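Local atomic coordinates of putative RnfG subunit of electron transport complex (Thermotoga maritima, PDB entry 3DCZ), a protein that probably serves as an FMN-binding subunit of a membrane-bound complex that couples electron transfer to the movement of ions across the membrane. Residues 82-87 with 103-108; 49-54 with 74-79; 153-158 with 175-180; 89-94 with 188-193. One frame throughout, in Å; residues are numbered along the deposited sequence. Where two conformers were deposited one is given.

Contact 1. Residues 82-87 with 103-108; sequences RNAYVL and CFIKTE. With ACT (acetate ion), chain D.
I105 packs against A84 of the neighbouring strand and R82 just before it. Its CG1 is beside the backbone N (chi1 -63°), and this carbon meets A84 CB at 4.0 Å. The other branch turns to R82, where NH1 is 3.7 Å from I105 CG2. I105 CD1 sits over one face of the R82 guanidinium. R82 NE also makes a salt bridge with D80. An alanine in place of R82 would probably uncover I105 CD1 and leave D80 without its charged mate.

Y85 and F104 form a hydrogen-bonded pair. Y85 N gives its hydrogen to F104 O at 2.8 Å, and F104 N returns a bond to Y85 O at 2.9 Å. K106 N bonds to N83 O at 2.9 Å, almost straight, with 174° at the hydrogen. These bonds join strands 83-90 and 98-107, the beta hairpin inside the five-stranded antiparallel sheet. The Y85 and F104 side chains are on one face, where L202 of helix 188-206 packs on both. A84, V86, C103 and I105 are on the other face. There V86 CG2 meets C103 CB at 4.0 Å.

The F104 ring is approached obliquely by L87 CD2. L87 has two modelled conformers, so this touch is doubtful. Toward the other end of the strand pair the chemistry becomes polar. One acetate oxygen lies in the plane of the Y85 ring, at its edge, and accepts from Y85 OH at 2.6 Å. The same oxygen accepts from N83 ND2 at 3.0 Å. The acetate probably comes from the crystallisation liquor.

Contact 2. Residues 49-54 with 74-79; sequences EIVKKT and YEFVTK
I50 O is gripped by two donors of T54, and the side chains of both residues touch the strand. T54 N bonds to it at 2.9 Å as the regular helix bond. T54 OG1 bonds to it at 2.7 Å from the opposite face of the carbonyl plane. T54 OG1 stands beside its own backbone N (chi1 -55°), which brings it back over the helix turn. The same oxygen accepts from a water, which in turn accepts from E75 N at 3.0 Å.

The apolar part of T54 faces Y74. Its CB is 3.8 Å from Y74 CD1 and approaches the ring obliquely. V51 O lies near the plane of this ring, at its edge. Y74 OH bonds to G55 O and to K24 NZ. Further along the strand, I50 CG2 meets F76 CE2 at 3.5 Å, and I50 CD1 meets F76 CD2 at 3.6 Å.

Helix segment 49-54, the end of helix 44-54, runs at 147° to strand segment 74-77. I28 of helix 22-31 touches Y74, F76 and V51 as well. No direct hydrogen bond joins the two segments. The fit of I50, V51 and T54 against two rings therefore probably sets the helix position, while the water serves E75 N.

Contact 3. Residues 153-158 with 175-180; sequences LRVDKD and VKVSDV
D156 CG and S178 OG each stand between their own backbone N and carbonyl carbon (chi1 66° and 64°). These turns bring the carboxylate and the hydroxyl together. S178 OG gives its hydrogen to D156 OD2 at 2.6 Å, on the syn lone pair. D156 OD1 takes two more bonds. S178 N meets its syn lone pair at 3.1 Å, while V177 N comes from above the carboxylate plane at 3.0 Å. Three bonds therefore fix the rotation of the buried carboxylate.

The backbones pair just before this point. V175 N bonds to R154 O at 2.9 Å, and D156 N bonds to V175 O at 2.9 Å. This is a short two-stranded parallel sheet of 154-155 and 174-175 in the FMN-binding domain. The D156 carboxylate then holds the start of the type I turn from V177 to V180. An alanine in place of D156 would probably leave V177 N, S178 N and S178 OG without these acceptors and let the turn shift.

V155 CB packs on V177 CG2 at 4.2 Å. K176 NZ is 5.9 Å from D156 OD2 and bonds to G164 O instead. Residues 181-186, not modelled, include T185, the predicted FMN-phosphoryl site.

Contact 4. Residues 89-94 with 188-193; sequences GYAPGF and PRAVVT. With SO4 (sulfate ion), chain C; SO4 (sulfate ion), chain B.
A91 meets the start of helix 188-206 with its methyl group. A91 CB is 3.5 Å from A190 O and 3.9 Å from T193 CG2. P92 follows, and its carbonyl O lies 3.7 Å from A190 CB. G93 CA also lies near A190 CB. A side chain here would point at the helix, and a CB would come only 3.2 Å from A190 CB. With phi at 115°, it would also jam against the carbonyl O of P92.

F94 closes the type II turn that begins at A91, with F94 N bonded to A91 O. Its CG stands beside its backbone N (chi1 -65°). The ring meets A190 CB obliquely, with F94 CE1 3.4 Å from that methyl. F94 CZ also touches V191 CG2 at 4.0 Å. A190 CB is thus met by P92 O, by G93 and by the F94 ring.

The polar groups of the helix look elsewhere. T193 OG1 bonds to R189 O at 2.9 Å. R189 NH2 forms a salt bridge with D158 and bonds to O2 of the sulfate of chain B at 2.9 Å. A second sulfate lies by the backbone N of R189. Both ions probably come from the crystallisation liquor. The turn after strand 83-90 is held to the helix start by van der Waals contact, with no hydrogen bond between the segments, so it probably depends on the close fit round A190.

Contact 1 is the buried one; the other three are only partly buried. Contacts 1 and 2 meet within the five-stranded sheet, where A84 N bonds to F76 O and V86 N to Y74 O. Contact 4 uses the far end of strand 83-90 and lies across the chain centre from contact 1. Helix 188-206 serves both: its start meets 89-94, and its later residues pack on Y85 and F104. Contacts 3 and 4 are tied by the salt bridge of D158 to R189. Contact 1 combines backbone bonds with side-chain packing, and contact 3 turns on a carboxylate. In contacts 2 and 4 a helix packs without direct hydrogen bonds, though a water bridges contact 2.

Contact 1. Residues 82-87 with 103-108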
loop_
_atom_site.group_PDB
_atom_site.type_symbol
_atom_site.label_atom_id
_atom_site.label_comp_id
_atom_site.label_asym_id
_atom_site.label_seq_id
_atom_site.Cartn_x
_atom_site.Cartn_y
_atom_site.Cartn_z
ATOM N N ARG A 82 3.845 1.568 16.879
ATOM C CA ARG A 82 2.609 1.513 16.088
ATOM C C ARG A 82 2.501 0.175 15.376
ATOM O O ARG A 82 3.494 -0.391 14.949
ATOM C CB ARG A 82 2.580 2.653 15.057
ATOM C CG ARG A 82 2.660 4.047 15.650
ATOM C CD ARG A 82 2.667 5.110 14.548
ATOM N NE ARG A 82 3.966 5.124 13.839
ATOM C CZ ARG A 82 4.163 5.551 12.586
ATOM N NH1 ARG A 82 3.170 6.031 11.838
ATOM N NH2 ARG A 82 5.383 5.495 12.069
ATOM N N ASN A 83 1.280 -0.318 15.225
ATOM C CA ASN A 83 1.051 -1.550 14.474
ATOM C C ASN A 83 0.965 -1.270 13.000
ATOM O O ASN A 83 0.177 -0.441 12.550
ATOM C CB ASN A 83 -0.233 -2.240 14.945
ATOM C CG ASN A 83 -0.073 -2.931 16.282
ATOM O OD1 ASN A 83 0.979 -2.850 16.924
ATOM N ND2 ASN A 83 -1.096 -3.629 16.688
ATOM N N ALA A 84 1.770 -2.007 12.251
ATOM C CA ALA A 84 1.868 -1.861 10.809
ATOM C C ALA A 84 1.441 -3.191 10.175
ATOM O O ALA A 84 1.650 -4.244 10.754
ATOM C CB ALA A 84 3.268 -1.484 10.427
ATOM N N TYR A 85 0.837 -3.101 8.987
ATOM C CA TYR A 85 0.329 -4.254 8.257
ATOM C C TYR A 85 0.825 -4.136 6.841
ATOM O O TYR A 85 0.705 -3.050 6.249
ATOM C CB TYR A 85 -1.209 -4.245 8.298
ATOM C CG TYR A 85 -1.686 -4.420 9.706
ATOM C CD1 TYR A 85 -1.823 -5.716 10.236
ATOM C CD2 TYR A 85 -1.867 -3.346 10.543
ATOM C CE1 TYR A 85 -2.158 -5.908 11.554
ATOM C CE2 TYR A 85 -2.238 -3.537 11.863
ATOM C CZ TYR A 85 -2.376 -4.827 12.364
ATOM O OH TYR A 85 -2.700 -5.038 13.679
ATOM N N VAL A 86 1.377 -5.209 6.290
ATOM C CA VAL A 86 1.758 -5.238 4.886
ATOM C C VAL A 86 0.939 -6.316 4.216
ATOM O O VAL A 86 0.831 -7.440 4.681
ATOM C CB VAL A 86 3.289 -5.463 4.693
ATOM C CG1 VAL A 86 3.608 -5.622 3.210
ATOM C CG2 VAL A 86 4.082 -4.309 5.346
ATOM N N LEU A 87 0.336 -5.925 3.107
ATOM C CA LEU A 87 -0.318 -6.923 2.265
ATOM C C LEU A 87 -0.146 -6.579 0.804
ATOM O O LEU A 87 0.545 -5.621 0.461
ATOM C CB LEU A 87 -1.786 -7.123 2.689
ATOM C CG LEU A 87 -2.777 -5.966 2.532
ATOM C CD1 LEU A 87 -4.159 -6.385 3.027
ATOM C CD2 LEU A 87 -2.311 -4.723 3.321
ATOM N N CYS A 103 1.826 -0.876 2.753
ATOM C CA CYS A 103 1.926 -0.876 4.201
ATOM C C CYS A 103 0.930 0.155 4.744
ATOM O O CYS A 103 0.921 1.323 4.346
ATOM C CB CYS A 103 3.344 -0.475 4.675
ATOM S SG CYS A 103 3.419 -0.240 6.474
ATOM N N PHE A 104 0.076 -0.312 5.655
ATOM C CA PHE A 104 -0.889 0.507 6.355
ATOM C C PHE A 104 -0.502 0.498 7.826
ATOM O O PHE A 104 -0.124 -0.525 8.373
ATOM C CB PHE A 104 -2.309 -0.057 6.224
ATOM C CG PHE A 104 -2.836 -0.026 4.824
ATOM C CD1 PHE A 104 -2.541 -1.038 3.905
ATOM C CD2 PHE A 104 -3.662 1.009 4.418
ATOM C CE1 PHE A 104 -3.002 -0.973 2.583
ATOM C CE2 PHE A 104 -4.177 1.034 3.093
ATOM C CZ PHE A 104 -3.828 0.032 2.180
ATOM N N ILE A 105 -0.644 1.633 8.464
ATOM C CA ILE A 105 -0.343 1.759 9.881
ATOM C C ILE A 105 -1.607 2.137 10.628
ATOM O O ILE A 105 -2.310 3.083 10.279
ATOM C CB ILE A 105 0.785 2.765 10.123
ATOM C CG1 ILE A 105 2.061 2.228 9.448
ATOM C CG2 ILE A 105 1.000 3.019 11.634
ATOM C CD1 ILE A 105 3.187 3.224 9.323
ATOM N N LYS A 106 -1.854 1.416 11.715
ATOM C CA LYS A 106 -3.049 1.601 12.498
ATOM C C LYS A 106 -2.972 2.903 13.247
ATOM O O LYS A 106 -1.986 3.217 13.930
ATOM C CB LYS A 106 -3.254 0.446 13.492
ATOM C CG LYS A 106 -4.537 0.547 14.288
ATOM C CD LYS A 106 -5.759 0.153 13.467
ATOM C CE LYS A 106 -7.052 0.594 14.184
ATOM N NZ LYS A 106 -8.084 1.152 13.266
ATOM N N THR A 107 -4.083 3.634 13.121
ATOM C CA THR A 107 -4.343 4.909 13.748
ATOM C C THR A 107 -5.587 4.806 14.645
ATOM O O THR A 107 -6.396 3.866 14.538
ATOM C CB THR A 107 -4.643 5.970 12.668
ATOM O OG1 THR A 107 -5.520 5.400 11.675
ATOM C CG2 THR A 107 -3.351 6.391 12.007
ATOM N N GLU A 108 -5.755 5.804 15.490
ATOM C CA GLU A 108 -6.929 5.933 16.373
ATOM C C GLU A 108 -8.249 5.383 15.800
ATOM O O GLU A 108 -8.852 4.470 16.379
ATOM C CB GLU A 108 -7.115 7.403 16.740
HETATM C C ACT D . -4.757 -2.923 15.471
HETATM O O ACT D . -3.577 -2.986 15.089
HETATM O OXT ACT D . -4.911 -2.315 16.555
HETATM C CH3 ACT D . -5.896 -3.485 14.691
HETATM O O HOH W 1 -0.785 1.420 16.152
#

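Contact 2. Residues 49-54 with 74-79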
loop_
_atom_site.group_PDB
_atom_site.type_symbol
_atom_site.label_atom_id
_atom_site.label_comp_id
_atom_site.label_asym_id
_atom_site.label_seq_id
_atom_site.Cartn_x
_atom_site.Cartn_y
_atom_site.Cartn_z
ATOM N N GLU A 49 13.056 -11.759 9.070
ATOM C CA GLU A 49 12.690 -12.845 9.972
ATOM C C GLU A 49 11.173 -13.004 10.060
ATOM O O GLU A 49 10.651 -14.129 10.003
ATOM C CB GLU A 49 13.308 -12.627 11.349
ATOM C CG GLU A 49 14.826 -12.855 11.341
ATOM C CD GLU A 49 15.519 -12.414 12.616
ATOM O OE1 GLU A 49 14.838 -11.924 13.543
ATOM O OE2 GLU A 49 16.756 -12.560 12.687
ATOM N N ILE A 50 10.467 -11.883 10.173
ATOM C CA ILE A 50 9.009 -11.911 10.263
ATOM C C ILE A 50 8.391 -12.448 8.971
ATOM O O ILE A 50 7.465 -13.264 8.974
ATOM C CB ILE A 50 8.442 -10.523 10.657
ATOM C CG1 ILE A 50 8.759 -10.202 12.127
ATOM C CG2 ILE A 50 6.928 -10.442 10.384
ATOM C CD1 ILE A 50 8.470 -8.746 12.450
ATOM N N VAL A 51 8.882 -11.985 7.838
ATOM C CA VAL A 51 8.361 -12.467 6.572
ATOM C C VAL A 51 8.596 -13.978 6.420
ATOM O O VAL A 51 7.671 -14.724 6.029
ATOM C CB VAL A 51 9.004 -11.696 5.391
ATOM C CG1 VAL A 51 8.668 -12.365 4.099
ATOM C CG2 VAL A 51 8.535 -10.212 5.405
ATOM N N LYS A 52 9.805 -14.444 6.732
ATOM C CA LYS A 52 10.116 -15.878 6.631
ATOM C C LYS A 52 9.268 -16.718 7.594
ATOM O O LYS A 52 8.727 -17.754 7.222
ATOM C CB LYS A 52 11.617 -16.115 6.813
ATOM C CG LYS A 52 12.409 -15.850 5.506
ATOM C CD LYS A 52 13.878 -15.581 5.746
ATOM C CE LYS A 52 14.665 -15.474 4.437
ATOM N NZ LYS A 52 15.160 -16.796 3.965
ATOM N N LYS A 53 9.133 -16.262 8.828
ATOM C CA LYS A 53 8.320 -16.960 9.835
ATOM C C LYS A 53 6.820 -16.979 9.481
ATOM O O LYS A 53 6.122 -17.950 9.718
ATOM C CB LYS A 53 8.526 -16.306 11.204
ATOM C CG LYS A 53 7.743 -16.933 12.352
ATOM C CD LYS A 53 7.988 -16.154 13.659
ATOM C CE LYS A 53 7.272 -16.791 14.851
ATOM N NZ LYS A 53 7.512 -16.033 16.127
ATOM N N THR A 54 6.315 -15.882 8.934
ATOM C CA THR A 54 4.905 -15.793 8.560
ATOM C C THR A 54 4.644 -16.631 7.307
ATOM O O THR A 54 3.599 -17.261 7.183
ATOM C CB THR A 54 4.501 -14.335 8.299
ATOM O OG1 THR A 54 4.815 -13.515 9.433
ATOM C CG2 THR A 54 3.017 -14.211 8.014
ATOM N N TYR A 74 1.097 -9.649 6.724
ATOM C CA TYR A 74 2.301 -9.520 7.536
ATOM C C TYR A 74 2.096 -8.404 8.555
ATOM O O TYR A 74 1.675 -7.298 8.192
ATOM C CB TYR A 74 3.507 -9.156 6.665
ATOM C CG TYR A 74 3.808 -10.196 5.624
ATOM C CD1 TYR A 74 4.449 -11.382 5.953
ATOM C CD2 TYR A 74 3.450 -9.995 4.308
ATOM C CE1 TYR A 74 4.742 -12.345 4.974
ATOM C CE2 TYR A 74 3.722 -10.944 3.327
ATOM C CZ TYR A 74 4.377 -12.117 3.654
ATOM O OH TYR A 74 4.660 -13.117 2.706
ATOM N N GLU A 75 2.396 -8.701 9.817
ATOM C CA GLU A 75 2.222 -7.768 10.918
ATOM C C GLU A 75 3.543 -7.348 11.506
ATOM O O GLU A 75 4.451 -8.180 11.661
ATOM C CB GLU A 75 1.477 -8.447 12.031
ATOM C CG GLU A 75 0.086 -8.923 11.653
ATOM C CD GLU A 75 -0.649 -9.478 12.849
ATOM O OE1 GLU A 75 -1.233 -8.668 13.587
ATOM O OE2 GLU A 75 -0.619 -10.694 13.082
ATOM N N PHE A 76 3.634 -6.073 11.853
ATOM C CA PHE A 76 4.856 -5.511 12.422
ATOM C C PHE A 76 4.474 -4.514 13.501
ATOM O O PHE A 76 3.320 -4.072 13.580
ATOM C CB PHE A 76 5.719 -4.813 11.355
ATOM C CG PHE A 76 6.009 -5.652 10.159
ATOM C CD1 PHE A 76 5.111 -5.696 9.100
ATOM C CD2 PHE A 76 7.155 -6.422 10.090
ATOM C CE1 PHE A 76 5.368 -6.491 7.975
ATOM C CE2 PHE A 76 7.407 -7.232 8.977
ATOM C CZ PHE A 76 6.510 -7.261 7.924
ATOM N N VAL A 77 5.464 -4.194 14.327
ATOM C CA VAL A 77 5.402 -3.078 15.276
ATOM C C VAL A 77 6.547 -2.136 14.936
ATOM O O VAL A 77 7.723 -2.543 14.892
ATOM C CB VAL A 77 5.507 -3.544 16.749
ATOM C CG1 VAL A 77 5.406 -2.321 17.698
ATOM C CG2 VAL A 77 4.407 -4.564 17.062
ATOM N N THR A 78 6.216 -0.885 14.700
ATOM C CA THR A 78 7.257 0.100 14.331
ATOM C C THR A 78 8.143 0.428 15.537
ATOM O O THR A 78 7.803 0.107 16.692
ATOM C CB THR A 78 6.648 1.392 13.777
ATOM O OG1 THR A 78 6.009 2.093 14.847
ATOM C CG2 THR A 78 5.666 1.120 12.602
ATOM N N LYS A 79 9.290 1.073 15.289
ATOM C CA LYS A 79 10.204 1.400 16.370
ATOM C C LYS A 79 9.569 2.337 17.387
ATOM O O LYS A 79 9.982 2.341 18.542
ATOM C CB LYS A 79 11.517 1.993 15.824
ATOM C CG LYS A 79 12.379 0.995 15.115
ATOM C CD LYS A 79 13.455 1.684 14.284
ATOM C CE LYS A 79 14.275 0.696 13.482
ATOM N NZ LYS A 79 15.137 1.426 12.474
HETATM O O HOH W 2 3.305 -11.476 10.616
#

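Contact 3. Residues 153-158 with 175-180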
loop_
_atom_site.group_PDB
_atom_site.type_symbol
_atom_site.label_atom_id
_atom_site.label_comp_id
_atom_site.label_asym_id
_atom_site.label_seq_id
_atom_site.Cartn_x
_atom_site.Cartn_y
_atom_site.Cartn_z
ATOM N N LEU A 153 -9.534 6.321 -2.046
ATOM C CA LEU A 153 -8.520 6.840 -2.970
ATOM C C LEU A 153 -9.056 6.948 -4.388
ATOM O O LEU A 153 -9.828 6.097 -4.833
ATOM C CB LEU A 153 -7.303 5.923 -2.962
ATOM C CG LEU A 153 -6.602 5.703 -1.637
ATOM C CD1 LEU A 153 -5.560 4.604 -1.866
ATOM C CD2 LEU A 153 -5.944 7.019 -1.239
ATOM N N ARG A 154 -8.612 7.964 -5.121
ATOM C CA ARG A 154 -8.993 8.122 -6.513
ATOM C C ARG A 154 -7.917 8.924 -7.207
ATOM O O ARG A 154 -7.229 9.736 -6.566
ATOM C CB ARG A 154 -10.350 8.773 -6.603
ATOM C CG ARG A 154 -10.441 10.038 -5.924
ATOM C CD ARG A 154 -11.895 10.534 -5.974
ATOM N NE ARG A 154 -11.980 11.706 -5.141
ATOM C CZ ARG A 154 -12.860 12.678 -5.301
ATOM N NH1 ARG A 154 -13.770 12.610 -6.253
ATOM N NH2 ARG A 154 -12.809 13.692 -4.481
ATOM N N VAL A 155 -7.738 8.652 -8.492
ATOM C CA VAL A 155 -6.820 9.466 -9.284
ATOM C C VAL A 155 -7.411 10.869 -9.502
ATOM O O VAL A 155 -8.639 11.050 -9.464
ATOM C CB VAL A 155 -6.481 8.757 -10.621
ATOM C CG1 VAL A 155 -5.824 7.404 -10.356
ATOM C CG2 VAL A 155 -7.726 8.631 -11.544
ATOM N N ASP A 156 -6.558 11.872 -9.745
ATOM C CA ASP A 156 -7.042 13.266 -9.814
ATOM C C ASP A 156 -8.052 13.515 -10.940
ATOM O O ASP A 156 -8.944 14.356 -10.773
ATOM C CB ASP A 156 -5.901 14.312 -9.789
ATOM C CG ASP A 156 -5.004 14.278 -11.006
ATOM O OD1 ASP A 156 -4.493 13.201 -11.385
ATOM O OD2 ASP A 156 -4.763 15.388 -11.547
ATOM N N LYS A 157 -7.925 12.774 -12.054
ATOM C CA LYS A 157 -8.874 12.875 -13.187
ATOM C C LYS A 157 -10.276 12.632 -12.671
ATOM O O LYS A 157 -11.204 13.327 -13.039
ATOM C CB LYS A 157 -8.549 11.871 -14.300
ATOM C CG LYS A 157 -7.758 12.479 -15.431
ATOM C CD LYS A 157 -7.218 11.422 -16.393
ATOM N N ASP A 158 -10.415 11.652 -11.789
ATOM C CA ASP A 158 -11.701 11.269 -11.272
ATOM C C ASP A 158 -12.255 12.373 -10.353
ATOM O O ASP A 158 -13.463 12.550 -10.279
ATOM C CB ASP A 158 -11.622 9.911 -10.590
ATOM C CG ASP A 158 -11.503 8.738 -11.589
ATOM O OD1 ASP A 158 -11.768 8.902 -12.821
ATOM O OD2 ASP A 158 -11.227 7.610 -11.135
ATOM N N VAL A 175 -4.763 10.968 -5.713
ATOM C CA VAL A 175 -3.452 10.670 -6.264
ATOM C C VAL A 175 -3.300 11.456 -7.549
ATOM O O VAL A 175 -4.024 11.198 -8.524
ATOM C CB VAL A 175 -3.314 9.161 -6.526
ATOM C CG1 VAL A 175 -1.964 8.839 -7.255
ATOM C CG2 VAL A 175 -3.484 8.387 -5.172
ATOM N N LYS A 176 -2.346 12.392 -7.553
ATOM C CA LYS A 176 -2.157 13.254 -8.697
ATOM C C LYS A 176 -1.217 12.558 -9.662
ATOM O O LYS A 176 -0.054 12.348 -9.336
ATOM C CB LYS A 176 -1.596 14.607 -8.277
ATOM C CG LYS A 176 -1.545 15.570 -9.442
ATOM C CD LYS A 176 -1.162 16.947 -8.990
ATOM C CE LYS A 176 -1.261 17.932 -10.144
ATOM N NZ LYS A 176 -0.768 19.254 -9.718
ATOM N N VAL A 177 -1.734 12.190 -10.823
ATOM C CA VAL A 177 -0.912 11.563 -11.866
ATOM C C VAL A 177 -1.128 12.175 -13.251
ATOM O O VAL A 177 -0.393 11.844 -14.185
ATOM C CB VAL A 177 -1.122 10.013 -11.926
ATOM C CG1 VAL A 177 -0.410 9.315 -10.767
ATOM C CG2 VAL A 177 -2.606 9.637 -11.972
ATOM N N SER A 178 -2.094 13.096 -13.370
ATOM C CA SER A 178 -2.498 13.636 -14.665
ATOM C C SER A 178 -1.364 14.360 -15.389
ATOM O O SER A 178 -1.399 14.491 -16.614
ATOM C CB SER A 178 -3.688 14.585 -14.483
ATOM O OG SER A 178 -3.313 15.709 -13.710
ATOM N N ASP A 179 -0.375 14.827 -14.638
ATOM C CA ASP A 179 0.778 15.533 -15.208
ATOM C C ASP A 179 1.942 14.605 -15.614
ATOM O O ASP A 179 2.897 15.051 -16.259
ATOM C CB ASP A 179 1.266 16.630 -14.247
ATOM C CG ASP A 179 1.579 16.106 -12.863
ATOM O OD1 ASP A 179 0.915 15.143 -12.421
ATOM O OD2 ASP A 179 2.482 16.671 -12.215
ATOM N N VAL A 180 1.857 13.326 -15.255
ATOM C CA VAL A 180 2.860 12.333 -15.656
ATOM C C VAL A 180 2.528 11.787 -17.043
ATOM O O VAL A 180 1.494 11.137 -17.234
ATOM C CB VAL A 180 2.939 11.152 -14.657
#

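Contact 4. Residues 89-94 with 188-193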
loop_
_atom_site.group_PDB
_atom_site.type_symbol
_atom_site.label_atom_id
_atom_site.label_comp_id
_atom_site.label_asym_id
_atom_site.label_seq_id
_atom_site.Cartn_x
_atom_site.Cartn_y
_atom_site.Cartn_z
ATOM N N GLY A 89 -2.019 -6.811 -3.366
ATOM C CA GLY A 89 -3.260 -6.770 -4.070
ATOM C C GLY A 89 -3.125 -6.731 -5.568
ATOM O O GLY A 89 -2.040 -6.469 -6.122
ATOM N N TYR A 90 -4.241 -7.029 -6.200
ATOM C CA TYR A 90 -4.366 -7.103 -7.641
ATOM C C TYR A 90 -5.670 -6.436 -8.091
ATOM O O TYR A 90 -6.692 -6.576 -7.440
ATOM C CB TYR A 90 -4.438 -8.575 -8.073
ATOM C CG TYR A 90 -4.814 -8.781 -9.527
ATOM C CD1 TYR A 90 -3.870 -8.688 -10.552
ATOM C CD2 TYR A 90 -6.146 -9.018 -9.884
ATOM C CE1 TYR A 90 -4.261 -8.862 -11.871
ATOM C CE2 TYR A 90 -6.522 -9.197 -11.188
ATOM C CZ TYR A 90 -5.590 -9.108 -12.171
ATOM O OH TYR A 90 -6.062 -9.285 -13.469
ATOM N N ALA A 91 -5.650 -5.776 -9.233
ATOM C CA ALA A 91 -6.858 -5.365 -9.923
ATOM C C ALA A 91 -6.673 -5.582 -11.411
ATOM O O ALA A 91 -5.561 -5.484 -11.917
ATOM C CB ALA A 91 -7.198 -3.874 -9.618
ATOM N N PRO A 92 -7.769 -5.902 -12.107
ATOM C CA PRO A 92 -7.689 -6.000 -13.589
ATOM C C PRO A 92 -7.107 -4.706 -14.205
ATOM O O PRO A 92 -7.418 -3.621 -13.764
ATOM C CB PRO A 92 -9.134 -6.229 -14.014
ATOM C CG PRO A 92 -9.858 -6.727 -12.811
ATOM C CD PRO A 92 -9.118 -6.178 -11.593
ATOM N N GLY A 93 -6.230 -4.833 -15.192
ATOM C CA GLY A 93 -5.416 -3.700 -15.667
ATOM C C GLY A 93 -3.963 -4.038 -15.353
ATOM O O GLY A 93 -3.044 -3.512 -15.974
ATOM N N PHE A 94 -3.760 -4.929 -14.387
ATOM C CA PHE A 94 -2.459 -5.526 -14.152
ATOM C C PHE A 94 -2.243 -6.696 -15.100
ATOM O O PHE A 94 -2.722 -6.664 -16.236
ATOM C CB PHE A 94 -2.341 -5.971 -12.712
ATOM C CG PHE A 94 -2.369 -4.838 -11.742
ATOM C CD1 PHE A 94 -2.206 -3.523 -12.165
ATOM C CD2 PHE A 94 -2.540 -5.086 -10.400
ATOM C CE1 PHE A 94 -2.217 -2.504 -11.247
ATOM C CE2 PHE A 94 -2.584 -4.054 -9.506
ATOM C CZ PHE A 94 -2.430 -2.769 -9.941
ATOM N N PRO A 188 -2.628 3.760 -13.228
ATOM C CA PRO A 188 -2.858 4.253 -11.877
ATOM C C PRO A 188 -4.228 3.930 -11.287
ATOM O O PRO A 188 -4.314 3.716 -10.095
ATOM C CB PRO A 188 -2.684 5.761 -12.002
ATOM C CG PRO A 188 -1.929 5.981 -13.249
ATOM C CD PRO A 188 -2.279 4.855 -14.154
ATOM N N ARG A 189 -5.313 3.937 -12.085
ATOM C CA ARG A 189 -6.608 3.549 -11.533
ATOM C C ARG A 189 -6.611 2.130 -10.960
ATOM O O ARG A 189 -7.280 1.889 -9.944
ATOM C CB ARG A 189 -7.744 3.674 -12.558
ATOM C CG ARG A 189 -8.110 5.082 -12.862
ATOM C CD ARG A 189 -9.362 5.117 -13.710
ATOM N NE ARG A 189 -9.863 6.477 -13.881
ATOM C CZ ARG A 189 -9.687 7.223 -14.969
ATOM N NH1 ARG A 189 -9.011 6.773 -16.024
ATOM N NH2 ARG A 189 -10.177 8.441 -15.024
ATOM N N ALA A 190 -5.884 1.200 -11.604
ATOM C CA ALA A 190 -5.819 -0.177 -11.136
ATOM C C ALA A 190 -5.059 -0.237 -9.819
ATOM O O ALA A 190 -5.416 -0.969 -8.898
ATOM C CB ALA A 190 -5.158 -1.102 -12.206
ATOM N N VAL A 191 -3.999 0.553 -9.715
ATOM C CA VAL A 191 -3.241 0.642 -8.437
ATOM C C VAL A 191 -4.131 1.169 -7.304
ATOM O O VAL A 191 -4.174 0.597 -6.216
ATOM C CB VAL A 191 -1.985 1.507 -8.562
ATOM C CG1 VAL A 191 -1.222 1.609 -7.193
ATOM C CG2 VAL A 191 -1.067 0.951 -9.655
ATOM N N VAL A 192 -4.819 2.276 -7.552
ATOM C CA VAL A 192 -5.763 2.829 -6.587
ATOM C C VAL A 192 -6.822 1.797 -6.176
ATOM O O VAL A 192 -7.162 1.656 -5.002
ATOM C CB VAL A 192 -6.385 4.119 -7.161
ATOM C CG1 VAL A 192 -7.735 4.484 -6.503
ATOM C CG2 VAL A 192 -5.377 5.252 -7.052
ATOM N N THR A 193 -7.341 1.041 -7.147
ATOM C CA THR A 193 -8.369 0.043 -6.838
ATOM C C THR A 193 -7.826 -1.010 -5.885
ATOM O O THR A 193 -8.464 -1.340 -4.868
ATOM C CB THR A 193 -8.899 -0.598 -8.126
ATOM O OG1 THR A 193 -9.602 0.408 -8.889
ATOM C CG2 THR A 193 -9.874 -1.736 -7.827
HETATM S S SO4 C . -5.818 4.545 -15.876
HETATM O O1 SO4 C . -7.150 3.989 -16.161
HETATM O O2 SO4 C . -5.387 4.136 -14.550
HETATM O O3 SO4 C . -4.848 4.050 -16.856
HETATM O O4 SO4 C . -5.844 6.009 -15.923
HETATM S S SO4 B . -10.351 10.126 -18.540
HETATM O O1 SO4 B . -11.075 9.716 -19.761
HETATM O O2 SO4 B . -11.172 9.815 -17.391
HETATM O O3 SO4 B . -9.210 9.237 -18.423
HETATM O O4 SO4 B . -9.925 11.493 -18.671
#